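Local coordinates for protein phospholipase C-beta (PLC-beta) (Sepia officinalis, PDB 3QR0) that is a phospholipase C of the beta class, joining a PH domain, EF-hand-like regions, a TIM-barrel-type core that holds a calcium ion, and a C2 domain, at residues P19-I23 / K24-F28; S134-V137 / F138-A141. One frame throughout, in Å; residues are numbered along the deposited sequence. Where two conformers were deposited one is given.

Both contacts are local and lie in the PH domain. Contact 1 is the turn by which the short helix 20-24 passes into strand 26-31, whereas contact 2 spans the last two turns of helix 127-141. L22 and P19 from the first rest on E136 and Y140 of the second; P19 CD lies 3.1 Å from Y140 OH. Both are partly buried, contact 2 more so, and its centre lies about 18 Å from the centre of the chain, against about 30 Å for that of contact 1. Contact 1 relies on a glycine exit and an amide-carboxylate bond, contact 2 on helical i to i+4 backbone bonds, a ring over a carbonyl and a weak hydroxyl-carboxylate bond.

Contact 1: P19-I23 / K24-F28; sequences PEQLI and KGDKF
Q21 reaches from the first turn of helix 20-24 to D26, the opening residue of strand 26-31, the PH-domain strand that directly follows the helix. L22 and G25 are buried, and the main chain around them is closely knit: K24 N donates to E20 O over 2.9 Å, nearly straight, and G25 N donates to Q21 O over 2.8 Å. P19 begins the helix as its N-cap residue, and its carbonyl accepts I23 N. At the other end G25 leaves helical geometry with positive phi (109°), where a side chain would jam against the preceding carbonyl, so glycine fits the turn into the strand. L22 points away from K24-F28 and packs on V45 and W133, a place suited to a branched hydrocarbon; F28, farther along, meets W133 edge-to-face.

The outer side is looser and polar. E20 is exposed, and K24, also exposed, bends back at its third and fourth torsions until NZ bonds to G25 O at 3.0 Å, a long flexible chain closing on its own turn. Q21 runs extended, with CG opposite the backbone N (chi1 -177°), which carries its amide out to the aspartate. D26 OD2 has a second donor in W133 NE1, tying strand and turn to helix 127-141. Q21 NE2 donates a nearly straight hydrogen bond (167°) to the syn lone pair of D26 OD2, 2.9 Å away and in the amide plane.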
# COMPACT_ATOMS: atom_id res chain seq x y z
N PRO A 19 13.27 22.04 -3.24
CA PRO A 19 13.98 23.21 -3.75
C PRO A 19 13.67 24.47 -2.94
O PRO A 19 12.55 24.63 -2.46
CB PRO A 19 13.44 23.37 -5.17
CG PRO A 19 12.92 22.04 -5.54
CD PRO A 19 12.43 21.42 -4.28
N GLU A 20 14.66 25.36 -2.81
CA GLU A 20 14.45 26.63 -2.13
C GLU A 20 13.24 27.40 -2.68
O GLU A 20 12.55 28.09 -1.92
CB GLU A 20 15.71 27.51 -2.20
CG GLU A 20 16.72 27.22 -1.10
CD GLU A 20 16.28 27.76 0.26
OE1 GLU A 20 16.11 28.99 0.39
OE2 GLU A 20 16.09 26.94 1.19
N GLN A 21 12.98 27.27 -3.98
CA GLN A 21 11.83 27.90 -4.63
C GLN A 21 10.51 27.50 -3.98
O GLN A 21 9.65 28.36 -3.77
CB GLN A 21 11.80 27.53 -6.12
CG GLN A 21 10.68 28.21 -6.91
CD GLN A 21 10.59 27.71 -8.35
OE1 GLN A 21 11.58 27.22 -8.90
NE2 GLN A 21 9.42 27.84 -8.96
N LEU A 22 10.34 26.22 -3.66
CA LEU A 22 9.10 25.73 -3.04
C LEU A 22 9.04 26.05 -1.55
O LEU A 22 7.94 26.20 -1.00
CB LEU A 22 8.91 24.22 -3.24
CG LEU A 22 8.94 23.63 -4.66
CD1 LEU A 22 7.89 22.53 -4.78
CD2 LEU A 22 8.75 24.68 -5.75
N ILE A 23 10.20 26.15 -0.91
CA ILE A 23 10.29 26.53 0.50
C ILE A 23 9.89 28.00 0.69
O ILE A 23 9.13 28.33 1.60
CB ILE A 23 11.71 26.29 1.06
CG1 ILE A 23 11.99 24.78 1.13
CG2 ILE A 23 11.89 26.92 2.44
CD1 ILE A 23 13.39 24.44 1.58
N LYS A 24 10.41 28.86 -0.18
CA LYS A 24 10.01 30.26 -0.24
C LYS A 24 8.54 30.36 -0.66
O LYS A 24 7.75 31.07 -0.04
CB LYS A 24 10.89 31.02 -1.23
CG LYS A 24 10.38 32.38 -1.64
CD LYS A 24 11.28 33.03 -2.68
CE LYS A 24 11.00 32.51 -4.09
NZ LYS A 24 9.68 32.96 -4.61
N GLY A 25 8.19 29.66 -1.74
CA GLY A 25 6.81 29.56 -2.18
C GLY A 25 6.55 30.33 -3.46
O GLY A 25 7.33 31.19 -3.85
N ASP A 26 5.44 30.00 -4.10
CA ASP A 26 5.01 30.66 -5.32
C ASP A 26 3.57 31.15 -5.17
O ASP A 26 2.80 30.64 -4.34
CB ASP A 26 5.15 29.72 -6.52
CG ASP A 26 6.56 29.73 -7.12
OD1 ASP A 26 7.09 30.83 -7.39
OD2 ASP A 26 7.12 28.64 -7.35
N LYS A 27 3.23 32.16 -5.96
CA LYS A 27 1.90 32.75 -5.94
C LYS A 27 0.97 31.94 -6.84
O LYS A 27 1.35 31.57 -7.95
CB LYS A 27 1.96 34.21 -6.39
CG LYS A 27 2.89 35.07 -5.52
CD LYS A 27 3.38 36.33 -6.23
CE LYS A 27 2.55 37.56 -5.91
NZ LYS A 27 3.30 38.83 -6.15
N PHE A 28 -0.22 31.65 -6.34
CA PHE A 28 -1.25 30.95 -7.12
C PHE A 28 -2.59 31.60 -6.87
O PHE A 28 -2.82 32.16 -5.80
CB PHE A 28 -1.37 29.49 -6.69
CG PHE A 28 -0.18 28.63 -7.02
CD1 PHE A 28 -0.18 27.84 -8.16
CD2 PHE A 28 0.91 28.57 -6.16
CE1 PHE A 28 0.90 27.02 -8.46
CE2 PHE A 28 2.00 27.76 -6.45
CZ PHE A 28 2.00 26.98 -7.61

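Contact 2: S134-V137 / F138-A141; sequences SEEV and FSYA
The ring of Y140 lies against E136, one turn earlier in helix 127-141, and has E136 O over the centre of one face, 3.1 Å above the plane. V137 CA approaches the same ring obliquely. At the phenol end the carboxylate of E136 comes in with its plane turned 55° from the ring, and Y140 OH gives a weak hydrogen bond to E136 OE1 at 2.7 Å. The glutamate reaches it by bending at its second torsion (chi2 -62°). F138 sends its ring the other way, to stack on Y142 and meet K406 in a cation-pi contact.

The last turns carry the helical i to i+4 backbone bonds, from F138 N to S134 O through A141 N to V137 O. S139 adds to them: with OG between its backbone N and carbonyl carbon (chi1 74°), the short hydroxyl turns back and donates to E136 O at 2.7 Å. Small A141 packs on V70. A water donates to both E136 OE1 and S139 OG, joining the two polar side chains. E136 O thus accepts from Y140 N and S139 OG while a ring sits over it, and the hydroxyl and water at OE1 would probably help stabilise a negative carboxylate.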
# COMPACT_ATOMS: atom_id res chain seq x y z
N SER A 134 4.05 20.43 -9.81
CA SER A 134 3.42 19.14 -10.05
C SER A 134 4.41 17.98 -9.92
O SER A 134 4.10 16.96 -9.30
CB SER A 134 2.78 19.11 -11.44
OG SER A 134 1.90 18.00 -11.56
N GLU A 135 5.60 18.14 -10.50
CA GLU A 135 6.62 17.10 -10.43
C GLU A 135 7.18 16.94 -9.02
O GLU A 135 7.38 15.82 -8.56
CB GLU A 135 7.76 17.39 -11.41
CG GLU A 135 7.32 17.26 -12.85
CD GLU A 135 8.40 17.64 -13.84
OE1 GLU A 135 9.09 18.67 -13.62
OE2 GLU A 135 8.55 16.92 -14.85
N GLU A 136 7.42 18.05 -8.34
CA GLU A 136 8.01 18.01 -7.00
C GLU A 136 7.05 17.44 -5.98
O GLU A 136 7.40 16.52 -5.24
CB GLU A 136 8.48 19.41 -6.58
CG GLU A 136 9.74 19.89 -7.30
CD GLU A 136 10.96 19.01 -7.06
OE1 GLU A 136 11.14 18.52 -5.93
OE2 GLU A 136 11.74 18.82 -8.02
N VAL A 137 5.83 17.98 -5.94
CA VAL A 137 4.84 17.55 -4.95
C VAL A 137 4.46 16.08 -5.12
O VAL A 137 4.30 15.36 -4.14
CB VAL A 137 3.58 18.44 -4.99
CG1 VAL A 137 2.49 17.87 -4.09
CG2 VAL A 137 3.94 19.85 -4.56
N PHE A 138 4.33 15.62 -6.37
CA PHE A 138 4.04 14.22 -6.62
C PHE A 138 5.14 13.33 -6.02
O PHE A 138 4.85 12.36 -5.33
CB PHE A 138 3.87 13.92 -8.11
CG PHE A 138 3.35 12.54 -8.39
CD1 PHE A 138 1.99 12.30 -8.45
CD2 PHE A 138 4.23 11.47 -8.57
CE1 PHE A 138 1.49 11.01 -8.68
CE2 PHE A 138 3.74 10.18 -8.81
CZ PHE A 138 2.36 9.96 -8.87
N SER A 139 6.40 13.69 -6.28
CA SER A 139 7.52 12.91 -5.76
C SER A 139 7.51 12.85 -4.22
O SER A 139 7.86 11.82 -3.66
CB SER A 139 8.87 13.41 -6.29
OG SER A 139 9.26 14.64 -5.69
N TYR A 140 7.09 13.93 -3.55
CA TYR A 140 7.03 13.93 -2.08
C TYR A 140 5.90 13.07 -1.55
O TYR A 140 6.05 12.43 -0.51
CB TYR A 140 6.87 15.34 -1.49
CG TYR A 140 7.77 16.41 -2.05
CD1 TYR A 140 9.08 16.13 -2.43
CD2 TYR A 140 7.32 17.72 -2.16
CE1 TYR A 140 9.90 17.14 -2.95
CE2 TYR A 140 8.12 18.72 -2.66
CZ TYR A 140 9.41 18.43 -3.06
OH TYR A 140 10.18 19.46 -3.56
N ALA A 141 4.77 13.07 -2.25
CA ALA A 141 3.60 12.29 -1.86
C ALA A 141 3.83 10.80 -2.02
O ALA A 141 3.22 10.01 -1.30
CB ALA A 141 2.36 12.72 -2.66
O HOH W 1 12.19 15.99 -6.06